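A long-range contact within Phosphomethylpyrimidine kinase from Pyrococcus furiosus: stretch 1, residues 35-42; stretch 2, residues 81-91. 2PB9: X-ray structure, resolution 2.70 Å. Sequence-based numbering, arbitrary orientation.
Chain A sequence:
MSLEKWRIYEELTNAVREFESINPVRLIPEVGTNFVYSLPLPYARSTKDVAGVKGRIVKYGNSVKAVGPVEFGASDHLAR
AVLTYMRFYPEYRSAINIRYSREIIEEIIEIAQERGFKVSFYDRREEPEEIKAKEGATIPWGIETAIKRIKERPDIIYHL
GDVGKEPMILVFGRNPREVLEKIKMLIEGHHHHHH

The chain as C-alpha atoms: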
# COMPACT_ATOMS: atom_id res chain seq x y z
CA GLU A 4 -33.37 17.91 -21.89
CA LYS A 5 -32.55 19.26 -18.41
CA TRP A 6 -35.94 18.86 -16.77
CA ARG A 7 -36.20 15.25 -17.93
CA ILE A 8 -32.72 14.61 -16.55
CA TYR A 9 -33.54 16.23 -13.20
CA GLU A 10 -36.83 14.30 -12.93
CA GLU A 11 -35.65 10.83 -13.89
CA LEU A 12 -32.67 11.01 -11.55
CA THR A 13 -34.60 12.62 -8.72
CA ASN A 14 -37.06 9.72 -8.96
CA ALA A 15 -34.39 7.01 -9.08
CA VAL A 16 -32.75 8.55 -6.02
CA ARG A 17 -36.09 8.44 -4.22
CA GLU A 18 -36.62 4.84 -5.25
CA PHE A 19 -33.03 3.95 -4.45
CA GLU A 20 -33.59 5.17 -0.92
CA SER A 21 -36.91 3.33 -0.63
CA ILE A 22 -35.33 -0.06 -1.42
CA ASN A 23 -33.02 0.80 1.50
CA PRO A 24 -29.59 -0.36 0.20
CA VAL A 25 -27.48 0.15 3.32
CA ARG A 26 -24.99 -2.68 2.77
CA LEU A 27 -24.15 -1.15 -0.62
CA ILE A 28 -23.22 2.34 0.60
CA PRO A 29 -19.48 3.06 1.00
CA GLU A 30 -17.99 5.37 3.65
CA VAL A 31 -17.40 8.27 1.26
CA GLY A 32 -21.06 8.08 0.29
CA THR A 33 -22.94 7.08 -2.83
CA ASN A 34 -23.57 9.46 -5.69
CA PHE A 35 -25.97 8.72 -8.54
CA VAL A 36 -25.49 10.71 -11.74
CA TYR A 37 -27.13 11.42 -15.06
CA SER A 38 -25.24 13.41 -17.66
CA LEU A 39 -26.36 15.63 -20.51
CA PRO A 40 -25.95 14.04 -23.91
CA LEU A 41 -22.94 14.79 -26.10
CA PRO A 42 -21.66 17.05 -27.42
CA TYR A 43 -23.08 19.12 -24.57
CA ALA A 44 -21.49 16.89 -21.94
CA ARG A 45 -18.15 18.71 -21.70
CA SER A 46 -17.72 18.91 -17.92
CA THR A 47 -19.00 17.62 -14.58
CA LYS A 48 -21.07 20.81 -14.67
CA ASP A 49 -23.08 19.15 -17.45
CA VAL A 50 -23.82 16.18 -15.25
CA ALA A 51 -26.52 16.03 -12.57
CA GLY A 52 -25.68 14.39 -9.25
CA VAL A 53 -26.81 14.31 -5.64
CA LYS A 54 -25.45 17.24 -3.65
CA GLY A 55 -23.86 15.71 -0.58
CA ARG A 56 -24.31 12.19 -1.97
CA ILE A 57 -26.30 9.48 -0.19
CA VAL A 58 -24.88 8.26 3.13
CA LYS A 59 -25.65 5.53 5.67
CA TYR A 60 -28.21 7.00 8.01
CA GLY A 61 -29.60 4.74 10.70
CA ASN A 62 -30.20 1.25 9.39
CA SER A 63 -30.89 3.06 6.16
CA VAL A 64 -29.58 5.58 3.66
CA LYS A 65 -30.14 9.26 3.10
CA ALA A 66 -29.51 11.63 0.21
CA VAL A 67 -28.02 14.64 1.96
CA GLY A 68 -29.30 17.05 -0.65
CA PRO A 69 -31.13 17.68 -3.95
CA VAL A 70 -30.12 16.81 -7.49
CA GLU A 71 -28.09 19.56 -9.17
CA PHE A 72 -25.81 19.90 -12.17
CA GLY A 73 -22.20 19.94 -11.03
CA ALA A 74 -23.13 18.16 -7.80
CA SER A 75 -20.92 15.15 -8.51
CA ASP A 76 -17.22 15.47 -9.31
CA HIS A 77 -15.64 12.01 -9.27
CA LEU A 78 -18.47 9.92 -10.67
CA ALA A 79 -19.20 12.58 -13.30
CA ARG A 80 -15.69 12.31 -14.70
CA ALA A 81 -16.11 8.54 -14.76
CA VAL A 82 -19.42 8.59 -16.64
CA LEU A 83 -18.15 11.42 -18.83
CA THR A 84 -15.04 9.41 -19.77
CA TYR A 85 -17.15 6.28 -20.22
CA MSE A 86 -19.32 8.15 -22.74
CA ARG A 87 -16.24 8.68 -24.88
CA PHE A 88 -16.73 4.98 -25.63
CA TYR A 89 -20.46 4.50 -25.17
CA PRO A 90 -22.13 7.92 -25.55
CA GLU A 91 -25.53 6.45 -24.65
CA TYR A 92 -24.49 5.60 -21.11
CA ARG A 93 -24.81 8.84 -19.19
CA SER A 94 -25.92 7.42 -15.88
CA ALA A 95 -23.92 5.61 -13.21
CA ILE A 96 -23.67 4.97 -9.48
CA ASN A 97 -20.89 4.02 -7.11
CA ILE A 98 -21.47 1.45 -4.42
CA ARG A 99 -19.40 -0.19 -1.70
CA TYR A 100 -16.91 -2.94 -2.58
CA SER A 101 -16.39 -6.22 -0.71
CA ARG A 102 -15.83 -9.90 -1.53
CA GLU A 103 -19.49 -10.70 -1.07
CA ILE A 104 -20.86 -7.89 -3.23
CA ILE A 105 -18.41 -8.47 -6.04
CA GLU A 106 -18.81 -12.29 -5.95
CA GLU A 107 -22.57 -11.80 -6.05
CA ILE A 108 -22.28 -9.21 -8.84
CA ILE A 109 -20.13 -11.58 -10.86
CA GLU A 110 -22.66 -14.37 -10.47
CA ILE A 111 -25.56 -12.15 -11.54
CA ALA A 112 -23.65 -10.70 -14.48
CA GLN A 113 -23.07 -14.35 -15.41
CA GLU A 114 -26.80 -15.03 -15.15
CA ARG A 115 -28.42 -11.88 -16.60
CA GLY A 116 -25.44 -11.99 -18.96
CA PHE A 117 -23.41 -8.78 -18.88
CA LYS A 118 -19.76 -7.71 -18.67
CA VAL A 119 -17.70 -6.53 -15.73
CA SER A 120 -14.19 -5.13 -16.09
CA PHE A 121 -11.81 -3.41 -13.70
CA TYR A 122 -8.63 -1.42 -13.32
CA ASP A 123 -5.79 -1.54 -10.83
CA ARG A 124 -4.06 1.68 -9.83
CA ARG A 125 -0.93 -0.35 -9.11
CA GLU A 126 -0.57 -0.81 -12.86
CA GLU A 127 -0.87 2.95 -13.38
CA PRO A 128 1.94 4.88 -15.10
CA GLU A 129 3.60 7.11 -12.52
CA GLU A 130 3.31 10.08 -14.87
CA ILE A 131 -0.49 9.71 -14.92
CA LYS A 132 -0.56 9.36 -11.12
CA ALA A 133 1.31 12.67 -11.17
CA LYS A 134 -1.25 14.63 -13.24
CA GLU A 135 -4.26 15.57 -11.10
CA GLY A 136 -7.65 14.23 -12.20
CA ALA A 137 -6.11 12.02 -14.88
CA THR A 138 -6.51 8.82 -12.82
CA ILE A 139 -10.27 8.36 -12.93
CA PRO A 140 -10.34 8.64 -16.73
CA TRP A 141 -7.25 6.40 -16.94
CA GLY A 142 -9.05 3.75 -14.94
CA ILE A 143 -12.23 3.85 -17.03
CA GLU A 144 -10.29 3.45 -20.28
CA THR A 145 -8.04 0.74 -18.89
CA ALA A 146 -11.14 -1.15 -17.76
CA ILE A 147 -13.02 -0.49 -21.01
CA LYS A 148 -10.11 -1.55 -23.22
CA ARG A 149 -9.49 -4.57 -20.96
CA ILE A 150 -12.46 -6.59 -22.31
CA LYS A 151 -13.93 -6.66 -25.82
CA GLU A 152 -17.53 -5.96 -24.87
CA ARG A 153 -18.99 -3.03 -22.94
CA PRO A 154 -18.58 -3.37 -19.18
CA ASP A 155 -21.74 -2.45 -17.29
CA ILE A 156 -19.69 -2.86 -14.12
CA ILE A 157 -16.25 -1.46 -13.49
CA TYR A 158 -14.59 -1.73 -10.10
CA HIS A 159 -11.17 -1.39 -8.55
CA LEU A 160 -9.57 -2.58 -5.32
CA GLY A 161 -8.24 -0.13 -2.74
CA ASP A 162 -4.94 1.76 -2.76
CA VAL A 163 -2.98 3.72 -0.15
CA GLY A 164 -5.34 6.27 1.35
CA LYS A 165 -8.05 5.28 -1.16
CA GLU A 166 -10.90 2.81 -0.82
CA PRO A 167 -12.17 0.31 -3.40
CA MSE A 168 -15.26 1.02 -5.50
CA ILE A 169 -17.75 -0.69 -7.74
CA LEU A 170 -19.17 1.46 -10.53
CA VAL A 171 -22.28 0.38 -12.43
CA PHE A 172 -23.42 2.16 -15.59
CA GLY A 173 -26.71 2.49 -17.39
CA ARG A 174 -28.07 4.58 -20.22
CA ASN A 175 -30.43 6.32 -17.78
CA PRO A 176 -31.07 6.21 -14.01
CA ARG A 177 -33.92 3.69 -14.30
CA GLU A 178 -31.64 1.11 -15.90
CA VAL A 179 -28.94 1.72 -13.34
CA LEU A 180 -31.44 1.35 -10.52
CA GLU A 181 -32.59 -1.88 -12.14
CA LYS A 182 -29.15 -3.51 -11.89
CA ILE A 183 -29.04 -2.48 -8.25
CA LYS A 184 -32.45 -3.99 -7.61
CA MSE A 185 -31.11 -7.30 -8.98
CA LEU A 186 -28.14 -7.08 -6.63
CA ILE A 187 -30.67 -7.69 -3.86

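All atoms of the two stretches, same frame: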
# COMPACT_ATOMS: atom_id res chain seq x y z
N PHE A 35 -25.27 9.28 -7.40
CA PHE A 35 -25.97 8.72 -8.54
C PHE A 35 -26.04 9.86 -9.55
O PHE A 35 -26.56 10.94 -9.24
CB PHE A 35 -27.36 8.29 -8.06
CG PHE A 35 -28.10 7.37 -8.99
CD1 PHE A 35 -29.32 6.81 -8.61
CD2 PHE A 35 -27.60 7.09 -10.27
CE1 PHE A 35 -30.04 5.99 -9.48
CE2 PHE A 35 -28.32 6.27 -11.15
CZ PHE A 35 -29.54 5.72 -10.75
N VAL A 36 -25.50 9.64 -10.74
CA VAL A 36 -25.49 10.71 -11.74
C VAL A 36 -26.18 10.41 -13.06
O VAL A 36 -26.41 9.25 -13.42
CB VAL A 36 -24.06 11.20 -12.08
CG1 VAL A 36 -23.36 11.65 -10.83
CG2 VAL A 36 -23.27 10.09 -12.79
N TYR A 37 -26.50 11.49 -13.76
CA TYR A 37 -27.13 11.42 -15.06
C TYR A 37 -26.64 12.64 -15.83
O TYR A 37 -26.95 13.78 -15.50
CB TYR A 37 -28.65 11.45 -14.91
CG TYR A 37 -29.40 11.08 -16.17
CD1 TYR A 37 -28.74 10.52 -17.26
CD2 TYR A 37 -30.78 11.29 -16.26
CE1 TYR A 37 -29.44 10.17 -18.41
CE2 TYR A 37 -31.48 10.94 -17.40
CZ TYR A 37 -30.81 10.38 -18.47
OH TYR A 37 -31.52 10.04 -19.59
N SER A 38 -25.84 12.37 -16.85
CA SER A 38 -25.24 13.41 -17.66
C SER A 38 -26.09 13.91 -18.81
O SER A 38 -27.09 13.30 -19.18
CB SER A 38 -23.91 12.89 -18.22
OG SER A 38 -23.39 13.76 -19.20
N LEU A 39 -25.69 15.06 -19.35
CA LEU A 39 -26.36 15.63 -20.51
C LEU A 39 -25.73 14.84 -21.64
O LEU A 39 -24.63 14.32 -21.51
CB LEU A 39 -26.01 17.12 -20.70
CG LEU A 39 -26.69 18.18 -19.83
CD1 LEU A 39 -25.95 19.49 -19.98
CD2 LEU A 39 -28.14 18.32 -20.25
N PRO A 40 -26.46 14.75 -22.74
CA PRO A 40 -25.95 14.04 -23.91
C PRO A 40 -24.83 14.80 -24.63
O PRO A 40 -24.73 16.01 -24.46
CB PRO A 40 -27.15 14.02 -24.87
CG PRO A 40 -27.90 15.25 -24.55
CD PRO A 40 -27.64 15.53 -23.10
N LEU A 41 -24.00 14.10 -25.37
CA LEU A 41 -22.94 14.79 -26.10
C LEU A 41 -23.62 15.52 -27.27
O LEU A 41 -24.72 15.13 -27.70
CB LEU A 41 -21.91 13.80 -26.65
CG LEU A 41 -21.25 12.84 -25.67
CD1 LEU A 41 -22.32 11.92 -25.08
CD2 LEU A 41 -20.17 12.03 -26.38
N PRO A 42 -22.98 16.55 -27.82
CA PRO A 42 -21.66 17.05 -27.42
C PRO A 42 -21.74 18.03 -26.27
O PRO A 42 -20.74 18.65 -25.91
CB PRO A 42 -21.15 17.70 -28.69
CG PRO A 42 -22.41 18.34 -29.21
CD PRO A 42 -23.46 17.25 -29.03
N ALA A 81 -16.06 9.95 -14.37
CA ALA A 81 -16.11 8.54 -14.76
C ALA A 81 -17.13 8.31 -15.87
O ALA A 81 -16.80 7.72 -16.91
CB ALA A 81 -16.47 7.70 -13.55
N VAL A 82 -18.36 8.77 -15.66
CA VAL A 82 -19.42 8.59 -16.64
C VAL A 82 -19.10 9.39 -17.90
O VAL A 82 -19.36 8.93 -19.01
CB VAL A 82 -20.82 9.02 -16.08
CG1 VAL A 82 -21.10 10.48 -16.36
CG2 VAL A 82 -21.89 8.18 -16.71
N LEU A 83 -18.51 10.56 -17.71
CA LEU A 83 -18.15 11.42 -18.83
C LEU A 83 -17.12 10.71 -19.70
O LEU A 83 -17.26 10.66 -20.92
CB LEU A 83 -17.61 12.76 -18.28
CG LEU A 83 -18.18 14.07 -18.88
CD1 LEU A 83 -19.66 13.93 -19.19
CD2 LEU A 83 -17.95 15.21 -17.90
N THR A 84 -16.10 10.14 -19.06
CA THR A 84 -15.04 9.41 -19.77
C THR A 84 -15.60 8.15 -20.43
O THR A 84 -15.22 7.78 -21.55
CB THR A 84 -13.91 9.01 -18.78
OG1 THR A 84 -13.18 10.18 -18.40
CG2 THR A 84 -12.96 7.98 -19.40
N TYR A 85 -16.52 7.49 -19.73
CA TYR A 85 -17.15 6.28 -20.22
C TYR A 85 -17.91 6.58 -21.51
O TYR A 85 -17.89 5.79 -22.45
CB TYR A 85 -18.09 5.75 -19.15
CG TYR A 85 -18.69 4.39 -19.43
CD1 TYR A 85 -18.15 3.24 -18.85
CD2 TYR A 85 -19.84 4.27 -20.20
CE1 TYR A 85 -18.76 1.99 -19.03
CE2 TYR A 85 -20.46 3.04 -20.39
CZ TYR A 85 -19.92 1.91 -19.80
OH TYR A 85 -20.56 0.70 -19.98
N MSE A 86 -18.56 7.74 -21.56
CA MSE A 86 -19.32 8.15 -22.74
C MSE A 86 -18.45 8.27 -23.98
O MSE A 86 -18.92 8.12 -25.11
CB MSE A 86 -20.05 9.47 -22.47
CG MSE A 86 -21.26 9.31 -21.55
SE MSE A 86 -21.92 10.94 -20.73
CE MSE A 86 -23.18 11.50 -22.08
N ARG A 87 -17.17 8.56 -23.77
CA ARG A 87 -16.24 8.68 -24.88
C ARG A 87 -16.18 7.35 -25.64
O ARG A 87 -15.67 7.29 -26.76
CB ARG A 87 -14.85 9.03 -24.36
CG ARG A 87 -14.49 10.50 -24.51
CD ARG A 87 -13.29 10.87 -23.65
NE ARG A 87 -12.16 9.98 -23.89
CZ ARG A 87 -11.11 9.88 -23.07
NH1 ARG A 87 -11.06 10.61 -21.96
NH2 ARG A 87 -10.13 9.02 -23.35
N PHE A 88 -16.72 6.30 -25.03
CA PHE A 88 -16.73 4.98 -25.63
C PHE A 88 -18.14 4.50 -25.90
O PHE A 88 -18.40 3.80 -26.87
CB PHE A 88 -16.00 4.01 -24.71
CG PHE A 88 -14.57 4.37 -24.48
CD1 PHE A 88 -13.59 3.98 -25.38
CD2 PHE A 88 -14.21 5.14 -23.38
CE1 PHE A 88 -12.27 4.36 -25.19
CE2 PHE A 88 -12.88 5.53 -23.20
CZ PHE A 88 -11.91 5.13 -24.10
N TYR A 89 -19.07 4.88 -25.02
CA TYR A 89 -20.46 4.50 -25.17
C TYR A 89 -21.27 5.72 -24.78
O TYR A 89 -21.76 5.82 -23.66
CB TYR A 89 -20.80 3.34 -24.25
CG TYR A 89 -19.81 2.22 -24.38
CD1 TYR A 89 -18.68 2.16 -23.57
CD2 TYR A 89 -20.00 1.21 -25.34
CE1 TYR A 89 -17.75 1.13 -23.70
CE2 TYR A 89 -19.09 0.18 -25.48
CZ TYR A 89 -17.97 0.14 -24.66
OH TYR A 89 -17.08 -0.91 -24.78
N PRO A 90 -21.40 6.67 -25.72
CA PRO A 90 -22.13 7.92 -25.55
C PRO A 90 -23.58 7.82 -25.07
O PRO A 90 -24.17 8.82 -24.67
CB PRO A 90 -22.00 8.59 -26.92
CG PRO A 90 -21.79 7.42 -27.86
CD PRO A 90 -20.85 6.57 -27.08
N GLU A 91 -24.16 6.63 -25.10
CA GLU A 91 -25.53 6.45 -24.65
C GLU A 91 -25.62 6.22 -23.15
O GLU A 91 -26.68 6.36 -22.55
CB GLU A 91 -26.18 5.27 -25.37
CG GLU A 91 -26.21 5.43 -26.88
CD GLU A 91 -27.08 6.60 -27.33
OE1 GLU A 91 -26.87 7.73 -26.83
OE2 GLU A 91 -27.97 6.38 -28.19
O HOH W 1 -25.16 10.91 -25.72

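No direct hydrogen bond joins these two stretches; the one polar link runs through a water. Water 1 donates to the backbone O of Pro90, 2.5 Å from the water O, and accepts a weak hydrogen bond from the backbone N of Leu41, 3.4 Å from the same water O. Everything else is packing between side chains, or between side chains and backbone.

Stretch 1 begins as a strand, residues 35-38, and continues as a loop. Stretch 2 begins in a helix and leaves it for a loop that includes Pro90. Strand and helix run at 42° to each other, and their axes come within 9.3 Å. Together the two stretches bury 315 Å², a modest area.

The strand alternates. Val36 and Ser38 point their CA-to-CB bonds toward the helix, while Tyr37 between them points away. Val36 CG2 lies 4.2 Å from Val82 CG1, an apolar contact between two buried, beta-branched side chains. Ser38 CB lies 4.1 Å from the same methyl, Val82 CG1. Val82 also points toward the strand, so its short side chain meets both residues.

Ser38 is buried, yet its hydroxyl is satisfied. With chi1 in the t rotamer, Ser38 OG donates a hydrogen bond to Leu39 O at 2.7 Å, within its own stretch. The small side chain has two larger neighbours from stretch 2: Ser38 OG is 3.7 Å from Leu83 CD1 and 3.5 Å from Met86 SE. Leu83 starts sideways, but its end comes nearer to the strand.

Met86, modelled as selenomethionine, is the main contributor from stretch 2, with 67 Å² covered. Its long, unbranched side chain reaches past the strand to the loop. The terminal methyl, Met86 CE, lies 3.2 Å from Leu39 O, 4.2 Å from Pro40 CA and 3.1 Å from Leu41 CD1. The last distance is very short for two methyl carbons and should be read with caution at 2.70 Å resolution.

Leu41 has the largest covered area of all, 75 Å². It is exposed overall, but its CA-to-CB bond points toward stretch 2. The m,p rotamer places Leu41 CD1 against Met86 CE and also 3.8 Å from Pro90 CB. The same Leu41 CD1 is 3.6 Å from Pro90 O, the carbonyl that takes the water's hydrogen bond. The compact ring of Pro90 offers an apolar surface to the leucine at this outer end of the contact. Pro42, preceded by a cis peptide bond, takes no part.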